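Local coordinates for putative P450-like enzyme (Streptomyces himastatinicus ATCC 53653, PDB 5Z9I), which binds heme b and is probably an iron-dependent monooxygenase of the cytochrome P450 family, at residues E10-H15 with Q383-S388; A243-N248 with E276-M281; S257-R262 with V327-R332; P378-Q383 with V390-V395. The protein carries 1 engineered substitution. All coordinates share one frame; numbering follows the deposited sequence.

Interaction 1. Residues E10-H15 with Q383-S388; sequences EFHPGH and QVVDAS
His15 is the tight centre of this contact. Its NE2 donates a nearly straight hydrogen bond to Val385 O, 2.6 Å long with an angle of 167° at the hydrogen. The carbonyl oxygen lies in the plane of the ring, but NE2 itself sits above the carbonyl plane. At the same rim, His15 CE1 is 3.3 Å from Ala387 O. On the other side of CE1, His15 ND1 is 3.0 Å from Ser388 OG. With CG anti to its own carbonyl carbon (chi1 -59°), the ring points into the curve of the loop. His12 CB rests on one of its faces, and the rings of Trp17 and His15 also meet. Each segment carries a type I beta turn, His12-His15 and Val384-Ala387. The second lies at the end of the hairpin between strands 380-381 and 390-396, and in P450s a hairpin near the C terminus typically dips toward the heme pocket. Here the side chain of Ala387 is about 9 Å from the heme. The outer side is looser and more open to solvent, with Pro13 and Val385 exposed. Val385 CA lies over one face of the His12 ring, a CH-pi contact 3.9 Å from its centroid, while Pro13 CD covers the opposite face. Val385 CG2 comes within 3.3 Å of His12 NE2. The ring is kept from turning by Gly14 N, which donates to His12 ND1 over 3.0 Å. Gln383 runs past with its amide nearly parallel to this ring. Its OE1 is 3.4 Å from His12 CA, and its NE2 is bound to Phe381 O.

Interaction 2. Residues A243-N248 with E276-M281; sequences AMLIAN and ESMRYM
The flat amide of Asn248 has Met281 SD over one face, 3.5 Å from Asn248 CG. Asn248 ND2 gives a hydrogen to a water 3.1 Å away, close to the amide plane, and makes a weak bond to Met281 O, which lies out of that plane. The water donates to Met281 O and is 2.8 Å from Ser277 OG, which also bonds to Thr249 OG1. OD1 of the same amide accepts from Val390 N. A leucine in place of Asn248 would probably cost the water one of its three partners and leave Val390 N without its acceptor in this buried spot. The two helices are helix I (224-255) and helix K (270-280) of the P450 fold, and their short segments cross at 102°. The K helix carries the ExxR motif. Arg279 grips Glu276 side-on through NE and NH2, with the carboxylate at the edge of the guanidinium; Arg279 NE to Glu276 OE1 is 2.7 Å. Arg332 completes this Glu-Arg-Arg triad through Glu276 OE2. Nearer the heme the contact is apolar. Leu245 CD1 meets Met278 SD at 3.8 Å, the two side chains crossing at about a right angle. Met278 is bent at chi2 and chi3, and both residues touch the heme.

Interaction 3. Residues S257-R262 with V327-R332; sequences SDQDAR and VFDAGR
Gln259 OE1 and Asp329 OD1 are the two acceptors on which this contact turns. Gln259 OE1 takes the N-H of Ala330 in a straight bond of 2.9 Å, 170° at the hydrogen, with the donor above the amide plane. It also takes Arg262 NH1 at 2.7 Å, this time in the carbonyl plane on a lone pair. The same NH1 forms a salt bridge to Asp329 OD1 over 2.8 Å, reaching the anti side of the carboxylate. Arg262 NH2 adds a weak bond to that oxygen. The guanidinium and the carboxylate are nearly coplanar, 26° apart. Next come the groups that set these atoms. Gly331 N donates to Asp329 OD1 over 3.2 Å from the face opposite NH1, an Asx turn that fixes the carboxylate. Gly331 N also lies over one face of the guanidinium. Arg262 is fully extended, CG anti to the backbone N (chi1 -172°), which carries its head out to the loop. Gln259 is bent at chi2, and its CG meets the edge of the Phe328 ring. With a methionine at Arg262, Asp329 would probably lose its cationic mate and Gln259 OE1 one of its two donors. Segment 327-332 belongs to the stretch of P450s that supplies the arginine of the Glu-Arg-Arg triad, here Arg332. Helix 257-264, the J helix, packs on it from outside. On the inner side Phe328 meets Tyr280 edge-to-face and touches Leu273 of helix K (270-280), Cys252 of helix I (224-255), and Phe256 between the two helices 224-255 and 257-264.

Interaction 4. Residues P378-Q383 with V390-V395; sequences PPTFLQ and VATLPV
Thr380 faces both Ala391 and Thr392 across a beta hairpin, which makes this a classic beta bulge. Strand 380-381 runs antiparallel to strand 390-396 in the small sheet near the C terminus. Thr380 and Thr392 form a hydrogen-bonded pair. Thr380 N gives to Thr392 O at 3.3 Å, and Thr392 N gives back to Thr380 O at 3.2 Å. The extra residue brings a second donor to that carbonyl: Ala391 N reaches Thr380 O at 2.7 Å, and both donors come from the same face of the carbonyl plane. After the bulge the register shifts by one, so Phe381 is opposite Val390 in a non-hydrogen-bonded pair. Starting from CB, the Thr380 side chain leans on its counterpart throughout. Its CB is 3.6 Å from Thr392 OG1. Its methyl CG2 lies equally near that oxygen. Its OG1, the tip, has Thr392 CG2 and Thr392 N close by as well as the other hydroxyl. In both threonines OG1 sits between the backbone N and the carbonyl carbon, the crowded position (chi1 62° and 76°), which turns the two hydroxyls toward each other. The buried face of the hairpin is apolar. Phe381 CE2 meets Val390 CG2 at 4.1 Å, and Leu393 CD1 meets Pro379 CB at the same distance. All four residues also pack on Leu251 of helix 224-255. Leu382 CD1 touches the methyl of Ala391. On the threonine side, Thr380 OG1 and Thr392 OG1 share a hydrogen bond of 2.7 Å, in which either could be the donor.

Overall arrangement
The first segment met from the N terminus, 10-15, finds its partner only at 383-388, so interaction 1 closes a loop that spans most of the chain. Interactions 2 and 3 are nested within that loop. They cross each other, because 257-262 lies between the two segments of interaction 2 and 327-332 follows both. Together they join helices 224-255, 257-264 and 270-280 to the loop at 327-332, and Glu276 links them through Asp329 N and Arg332. Interaction 4 follows them in series near the C terminus. It crosses interaction 1 and shares Gln383 with it. Interaction 2 touches both: Asn248 bonds to Val390 and packs on Ser388.

Interaction 1. Residues E10-H15 with Q383-S388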
# COMPACT_ATOMS: atom_id res chain seq x y z
N GLU A 10 -9.48 17.76 3.18
CA GLU A 10 -9.62 17.35 4.58
C GLU A 10 -8.83 16.05 4.91
O GLU A 10 -9.36 14.94 4.95
CB GLU A 10 -11.12 17.21 4.90
CG GLU A 10 -11.52 16.35 6.08
CD GLU A 10 -13.02 16.14 6.15
OE1 GLU A 10 -13.52 15.08 5.72
OE2 GLU A 10 -13.71 17.06 6.67
N PHE A 11 -7.53 16.21 5.15
CA PHE A 11 -6.66 15.07 5.41
C PHE A 11 -6.75 14.61 6.87
O PHE A 11 -7.35 15.29 7.71
CB PHE A 11 -5.20 15.43 5.06
CG PHE A 11 -5.04 16.07 3.71
CD1 PHE A 11 -4.92 15.28 2.57
CD2 PHE A 11 -5.03 17.45 3.58
CE1 PHE A 11 -4.78 15.87 1.31
CE2 PHE A 11 -4.89 18.04 2.33
CZ PHE A 11 -4.76 17.24 1.20
N HIS A 12 -6.19 13.44 7.14
CA HIS A 12 -5.99 13.00 8.52
C HIS A 12 -5.30 14.14 9.30
O HIS A 12 -4.37 14.76 8.79
CB HIS A 12 -5.14 11.72 8.53
CG HIS A 12 -5.07 11.05 9.87
ND1 HIS A 12 -4.23 11.48 10.88
CD2 HIS A 12 -5.72 9.96 10.36
CE1 HIS A 12 -4.38 10.69 11.93
NE2 HIS A 12 -5.27 9.76 11.64
N PRO A 13 -5.78 14.41 10.53
CA PRO A 13 -5.25 15.54 11.30
C PRO A 13 -3.74 15.43 11.59
O PRO A 13 -3.12 16.43 11.94
CB PRO A 13 -6.06 15.48 12.60
CG PRO A 13 -6.52 14.05 12.69
CD PRO A 13 -6.78 13.64 11.28
N GLY A 14 -3.15 14.25 11.42
CA GLY A 14 -1.73 14.09 11.68
C GLY A 14 -0.85 14.42 10.48
O GLY A 14 0.35 14.67 10.63
N HIS A 15 -1.45 14.44 9.30
CA HIS A 15 -0.69 14.57 8.07
C HIS A 15 -0.45 16.04 7.72
O HIS A 15 -0.96 16.55 6.71
CB HIS A 15 -1.40 13.85 6.93
CG HIS A 15 -1.61 12.39 7.18
ND1 HIS A 15 -2.42 11.60 6.39
CD2 HIS A 15 -1.12 11.57 8.14
CE1 HIS A 15 -2.42 10.36 6.85
NE2 HIS A 15 -1.63 10.31 7.91
N GLN A 383 -9.15 7.97 7.16
CA GLN A 383 -8.73 8.43 8.47
C GLN A 383 -7.95 7.33 9.16
O GLN A 383 -8.31 6.86 10.24
CB GLN A 383 -9.94 8.87 9.29
CG GLN A 383 -10.68 10.06 8.67
CD GLN A 383 -9.77 11.26 8.36
OE1 GLN A 383 -9.14 11.83 9.25
NE2 GLN A 383 -9.71 11.63 7.08
N VAL A 384 -6.87 6.92 8.51
CA VAL A 384 -5.95 5.91 8.99
C VAL A 384 -4.59 6.58 9.03
O VAL A 384 -4.16 7.14 8.02
CB VAL A 384 -5.92 4.68 8.08
CG1 VAL A 384 -4.82 3.73 8.49
CG2 VAL A 384 -7.27 3.98 8.09
N VAL A 385 -3.91 6.51 10.18
CA VAL A 385 -2.75 7.36 10.43
C VAL A 385 -1.59 7.17 9.44
O VAL A 385 -0.87 8.12 9.11
CB VAL A 385 -2.21 7.15 11.85
CG1 VAL A 385 -1.13 8.14 12.15
CG2 VAL A 385 -3.35 7.31 12.86
N ASP A 386 -1.44 5.96 8.91
CA ASP A 386 -0.27 5.68 8.08
C ASP A 386 -0.60 5.60 6.58
O ASP A 386 0.23 5.19 5.78
CB ASP A 386 0.42 4.40 8.56
CG ASP A 386 -0.47 3.17 8.41
OD1 ASP A 386 -1.71 3.32 8.50
OD2 ASP A 386 0.08 2.05 8.19
N ALA A 387 -1.80 6.02 6.20
CA ALA A 387 -2.20 6.07 4.79
C ALA A 387 -2.74 7.45 4.41
O ALA A 387 -3.70 7.94 5.02
CB ALA A 387 -3.25 4.97 4.49
N SER A 388 -2.12 8.09 3.42
CA SER A 388 -2.60 9.38 2.93
C SER A 388 -3.33 9.19 1.61
O SER A 388 -2.70 8.89 0.58
CB SER A 388 -1.46 10.38 2.74
OG SER A 388 -0.86 10.74 3.98

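Interaction 2. Residues A243-N248 with E276-M281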
# COMPACT_ATOMS: atom_id res chain seq x y z
N ALA A 243 -5.63 1.22 -4.99
CA ALA A 243 -6.90 1.95 -5.13
C ALA A 243 -6.71 3.44 -4.86
O ALA A 243 -7.20 4.29 -5.60
CB ALA A 243 -8.02 1.35 -4.17
N MET A 244 -6.01 3.74 -3.77
CA MET A 244 -5.70 5.12 -3.40
C MET A 244 -4.78 5.81 -4.41
O MET A 244 -5.00 6.98 -4.76
CB MET A 244 -5.08 5.17 -2.01
CG MET A 244 -6.08 4.80 -0.89
SD MET A 244 -5.39 5.09 0.75
CE MET A 244 -4.30 3.67 0.97
N LEU A 245 -3.76 5.11 -4.91
CA LEU A 245 -2.94 5.67 -5.98
C LEU A 245 -3.79 6.12 -7.18
O LEU A 245 -3.66 7.24 -7.67
CB LEU A 245 -1.88 4.67 -6.43
CG LEU A 245 -1.01 5.13 -7.61
CD1 LEU A 245 -0.34 6.49 -7.34
CD2 LEU A 245 0.08 4.10 -7.90
N ILE A 246 -4.67 5.24 -7.64
CA ILE A 246 -5.49 5.55 -8.80
C ILE A 246 -6.42 6.72 -8.51
O ILE A 246 -6.49 7.68 -9.28
CB ILE A 246 -6.28 4.33 -9.26
CG1 ILE A 246 -5.28 3.25 -9.74
CG2 ILE A 246 -7.35 4.72 -10.29
CD1 ILE A 246 -5.93 1.94 -10.02
N ALA A 247 -7.11 6.64 -7.36
CA ALA A 247 -8.11 7.64 -7.02
C ALA A 247 -7.44 8.98 -6.68
O ALA A 247 -7.93 10.03 -7.10
CB ALA A 247 -8.99 7.17 -5.87
N ASN A 248 -6.33 8.94 -5.94
CA ASN A 248 -5.59 10.16 -5.60
C ASN A 248 -5.13 10.84 -6.88
O ASN A 248 -5.09 12.06 -6.95
CB ASN A 248 -4.34 9.90 -4.74
CG ASN A 248 -4.66 9.41 -3.33
OD1 ASN A 248 -5.80 9.45 -2.86
ND2 ASN A 248 -3.62 8.94 -2.66
N GLU A 276 4.54 11.03 -9.35
CA GLU A 276 4.34 12.30 -8.67
C GLU A 276 3.17 12.24 -7.71
O GLU A 276 3.17 12.88 -6.66
CB GLU A 276 4.13 13.45 -9.67
CG GLU A 276 3.74 14.78 -9.00
CD GLU A 276 4.89 15.43 -8.24
OE1 GLU A 276 5.75 14.70 -7.70
OE2 GLU A 276 4.96 16.67 -8.19
N SER A 277 2.16 11.47 -8.07
CA SER A 277 1.05 11.21 -7.16
C SER A 277 1.54 10.41 -5.93
O SER A 277 1.16 10.72 -4.80
CB SER A 277 -0.05 10.45 -7.89
OG SER A 277 -1.12 10.21 -7.03
N MET A 278 2.39 9.41 -6.16
CA MET A 278 3.03 8.65 -5.06
C MET A 278 3.74 9.58 -4.08
O MET A 278 3.62 9.43 -2.87
CB MET A 278 4.05 7.65 -5.60
CG MET A 278 3.46 6.41 -6.26
SD MET A 278 2.51 5.44 -5.09
CE MET A 278 3.73 5.17 -3.80
N ARG A 279 4.47 10.55 -4.63
CA ARG A 279 5.30 11.45 -3.84
C ARG A 279 4.46 12.46 -3.06
O ARG A 279 4.67 12.71 -1.88
CB ARG A 279 6.28 12.20 -4.75
CG ARG A 279 7.25 13.08 -3.98
CD ARG A 279 7.91 14.16 -4.85
NE ARG A 279 6.98 15.17 -5.34
CZ ARG A 279 6.65 16.29 -4.70
NH1 ARG A 279 7.17 16.56 -3.50
NH2 ARG A 279 5.80 17.15 -5.25
N TYR A 280 3.50 13.03 -3.78
CA TYR A 280 2.68 14.13 -3.31
C TYR A 280 1.63 13.70 -2.29
O TYR A 280 1.36 14.41 -1.32
CB TYR A 280 2.02 14.78 -4.52
CG TYR A 280 1.22 16.02 -4.23
CD1 TYR A 280 1.82 17.26 -4.16
CD2 TYR A 280 -0.16 15.95 -4.07
CE1 TYR A 280 1.08 18.40 -3.93
CE2 TYR A 280 -0.90 17.07 -3.83
CZ TYR A 280 -0.27 18.30 -3.76
OH TYR A 280 -1.02 19.42 -3.52
N MET A 281 1.02 12.54 -2.52
CA MET A 281 -0.03 12.03 -1.64
C MET A 281 0.16 10.52 -1.41
O MET A 281 -0.45 9.68 -2.10
CB MET A 281 -1.41 12.31 -2.23
CG MET A 281 -2.53 12.14 -1.23
SD MET A 281 -4.14 12.55 -1.96
CE MET A 281 -3.85 14.28 -2.43
O HOH W 1 -1.20 8.77 -4.62

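Interaction 3. Residues S257-R262 with V327-R332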
# COMPACT_ATOMS: atom_id res chain seq x y z
N SER A 257 -5.72 21.59 -13.10
CA SER A 257 -6.21 21.50 -14.46
C SER A 257 -5.17 21.72 -15.57
O SER A 257 -5.32 21.21 -16.68
CB SER A 257 -7.35 22.48 -14.63
OG SER A 257 -7.59 22.71 -16.00
N ASP A 258 -4.12 22.50 -15.28
CA ASP A 258 -3.03 22.66 -16.23
C ASP A 258 -2.28 21.32 -16.41
O ASP A 258 -1.97 20.91 -17.53
CB ASP A 258 -2.07 23.77 -15.78
CG ASP A 258 -1.67 23.63 -14.31
OD1 ASP A 258 -2.49 23.12 -13.51
OD2 ASP A 258 -0.54 24.05 -13.96
N GLN A 259 -2.02 20.63 -15.31
CA GLN A 259 -1.42 19.30 -15.37
C GLN A 259 -2.35 18.31 -16.09
O GLN A 259 -1.89 17.42 -16.80
CB GLN A 259 -1.09 18.81 -13.96
CG GLN A 259 -0.18 19.76 -13.18
CD GLN A 259 1.10 20.07 -13.92
OE1 GLN A 259 1.85 19.17 -14.28
NE2 GLN A 259 1.34 21.34 -14.19
N ASP A 260 -3.65 18.50 -15.92
CA ASP A 260 -4.64 17.67 -16.61
C ASP A 260 -4.56 17.77 -18.14
O ASP A 260 -4.50 16.76 -18.83
CB ASP A 260 -6.06 18.05 -16.16
CG ASP A 260 -7.11 17.18 -16.82
OD1 ASP A 260 -6.95 15.96 -16.81
OD2 ASP A 260 -8.06 17.72 -17.41
N ALA A 261 -4.57 19.00 -18.65
CA ALA A 261 -4.40 19.24 -20.09
C ALA A 261 -3.04 18.72 -20.54
O ALA A 261 -2.91 18.13 -21.62
CB ALA A 261 -4.54 20.72 -20.41
N ARG A 262 -2.03 18.95 -19.71
CA ARG A 262 -0.66 18.49 -20.01
C ARG A 262 -0.61 16.97 -20.24
O ARG A 262 -0.05 16.49 -21.23
CB ARG A 262 0.26 18.91 -18.86
CG ARG A 262 1.74 18.70 -19.07
CD ARG A 262 2.46 19.10 -17.80
NE ARG A 262 3.89 18.86 -17.85
CZ ARG A 262 4.71 19.02 -16.81
NH1 ARG A 262 4.22 19.41 -15.64
NH2 ARG A 262 6.01 18.80 -16.94
N VAL A 327 4.56 21.70 -4.95
CA VAL A 327 3.97 21.78 -6.27
C VAL A 327 3.74 20.37 -6.83
O VAL A 327 4.65 19.54 -6.80
CB VAL A 327 4.84 22.56 -7.26
CG1 VAL A 327 4.33 22.36 -8.67
CG2 VAL A 327 4.89 24.04 -6.89
N PHE A 328 2.54 20.11 -7.33
CA PHE A 328 2.25 18.90 -8.08
C PHE A 328 2.74 19.12 -9.52
O PHE A 328 2.28 20.04 -10.18
CB PHE A 328 0.75 18.57 -8.06
CG PHE A 328 0.43 17.20 -8.58
CD1 PHE A 328 0.30 16.12 -7.70
CD2 PHE A 328 0.28 16.97 -9.93
CE1 PHE A 328 0.01 14.84 -8.17
CE2 PHE A 328 -0.01 15.69 -10.42
CZ PHE A 328 -0.14 14.63 -9.54
N ASP A 329 3.66 18.28 -9.98
CA ASP A 329 4.26 18.43 -11.31
C ASP A 329 4.17 17.10 -12.03
O ASP A 329 4.90 16.17 -11.69
CB ASP A 329 5.71 18.90 -11.19
CG ASP A 329 6.45 18.96 -12.53
OD1 ASP A 329 5.88 18.62 -13.59
OD2 ASP A 329 7.63 19.33 -12.50
N ALA A 330 3.30 17.00 -13.03
CA ALA A 330 2.96 15.67 -13.56
C ALA A 330 4.15 14.98 -14.27
O ALA A 330 4.17 13.75 -14.40
CB ALA A 330 1.76 15.77 -14.49
N GLY A 331 5.12 15.76 -14.72
CA GLY A 331 6.30 15.19 -15.36
C GLY A 331 7.56 15.32 -14.53
O GLY A 331 8.68 15.35 -15.07
N ARG A 332 7.39 15.39 -13.21
CA ARG A 332 8.51 15.66 -12.32
C ARG A 332 9.65 14.66 -12.47
O ARG A 332 9.46 13.44 -12.31
CB ARG A 332 8.05 15.70 -10.86
CG ARG A 332 9.20 15.83 -9.88
CD ARG A 332 8.73 15.77 -8.43
NE ARG A 332 7.92 16.93 -8.08
CZ ARG A 332 8.40 18.08 -7.62
NH1 ARG A 332 9.70 18.23 -7.42
NH2 ARG A 332 7.57 19.07 -7.33

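Interaction 4. Residues P378-Q383 with V390-V395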
# COMPACT_ATOMS: atom_id res chain seq x y z
N PRO A 378 -17.84 16.66 -1.75
CA PRO A 378 -16.38 16.64 -1.62
C PRO A 378 -15.84 15.24 -1.34
O PRO A 378 -16.57 14.37 -0.88
CB PRO A 378 -16.12 17.59 -0.44
CG PRO A 378 -17.42 17.67 0.31
CD PRO A 378 -18.49 17.50 -0.72
N PRO A 379 -14.55 15.03 -1.64
CA PRO A 379 -13.89 13.76 -1.30
C PRO A 379 -13.70 13.58 0.20
O PRO A 379 -13.52 14.53 0.96
CB PRO A 379 -12.53 13.88 -2.01
CG PRO A 379 -12.35 15.34 -2.29
CD PRO A 379 -13.73 15.89 -2.50
N THR A 380 -13.75 12.33 0.62
CA THR A 380 -13.43 11.98 1.98
C THR A 380 -12.07 11.29 1.96
O THR A 380 -11.73 10.61 0.99
CB THR A 380 -14.50 11.07 2.60
OG1 THR A 380 -14.54 9.84 1.87
CG2 THR A 380 -15.89 11.73 2.58
N PHE A 381 -11.28 11.49 3.01
CA PHE A 381 -9.94 10.94 3.06
C PHE A 381 -9.88 9.84 4.11
O PHE A 381 -10.60 9.87 5.10
CB PHE A 381 -8.92 12.05 3.34
CG PHE A 381 -8.69 12.94 2.16
CD1 PHE A 381 -9.54 14.00 1.88
CD2 PHE A 381 -7.63 12.69 1.28
CE1 PHE A 381 -9.33 14.80 0.77
CE2 PHE A 381 -7.42 13.48 0.17
CZ PHE A 381 -8.26 14.54 -0.09
N LEU A 382 -9.03 8.85 3.87
CA LEU A 382 -8.96 7.71 4.76
C LEU A 382 -8.39 8.19 6.10
O LEU A 382 -7.31 8.78 6.16
CB LEU A 382 -8.11 6.59 4.16
CG LEU A 382 -8.22 5.20 4.79
CD1 LEU A 382 -9.64 4.67 4.72
CD2 LEU A 382 -7.25 4.19 4.15
N GLN A 383 -9.15 7.97 7.16
CA GLN A 383 -8.73 8.43 8.47
C GLN A 383 -7.95 7.33 9.16
O GLN A 383 -8.31 6.86 10.24
CB GLN A 383 -9.94 8.87 9.29
CG GLN A 383 -10.68 10.06 8.67
CD GLN A 383 -9.77 11.26 8.36
OE1 GLN A 383 -9.14 11.83 9.25
NE2 GLN A 383 -9.71 11.63 7.08
N VAL A 390 -7.51 9.27 -0.65
CA VAL A 390 -8.96 9.31 -0.82
C VAL A 390 -9.67 8.03 -0.35
O VAL A 390 -9.32 6.93 -0.77
CB VAL A 390 -9.27 9.59 -2.33
CG1 VAL A 390 -10.64 9.16 -2.72
CG2 VAL A 390 -9.08 11.06 -2.63
N ALA A 391 -10.68 8.18 0.52
CA ALA A 391 -11.53 7.05 0.90
C ALA A 391 -12.76 6.98 0.00
O ALA A 391 -13.25 5.89 -0.31
CB ALA A 391 -11.94 7.16 2.38
N THR A 392 -13.31 8.14 -0.36
CA THR A 392 -14.33 8.20 -1.40
C THR A 392 -14.00 9.35 -2.36
O THR A 392 -13.39 10.35 -1.97
CB THR A 392 -15.78 8.40 -0.86
OG1 THR A 392 -15.96 9.77 -0.47
CG2 THR A 392 -16.10 7.47 0.33
N LEU A 393 -14.43 9.23 -3.61
CA LEU A 393 -14.24 10.29 -4.58
C LEU A 393 -15.47 10.44 -5.46
O LEU A 393 -15.54 9.85 -6.54
CB LEU A 393 -12.99 10.01 -5.44
CG LEU A 393 -12.64 11.06 -6.50
CD1 LEU A 393 -12.60 12.46 -5.88
CD2 LEU A 393 -11.33 10.73 -7.19
N PRO A 394 -16.47 11.21 -4.98
CA PRO A 394 -17.65 11.46 -5.82
C PRO A 394 -17.26 12.18 -7.09
O PRO A 394 -16.56 13.20 -7.03
CB PRO A 394 -18.55 12.33 -4.93
CG PRO A 394 -18.13 12.02 -3.52
CD PRO A 394 -16.62 11.79 -3.63
N VAL A 395 -17.69 11.65 -8.23
CA VAL A 395 -17.41 12.27 -9.51
C VAL A 395 -18.68 12.43 -10.30
O VAL A 395 -19.70 11.81 -9.99
CB VAL A 395 -16.40 11.44 -10.38
CG1 VAL A 395 -15.07 11.31 -9.67
CG2 VAL A 395 -16.97 10.07 -10.74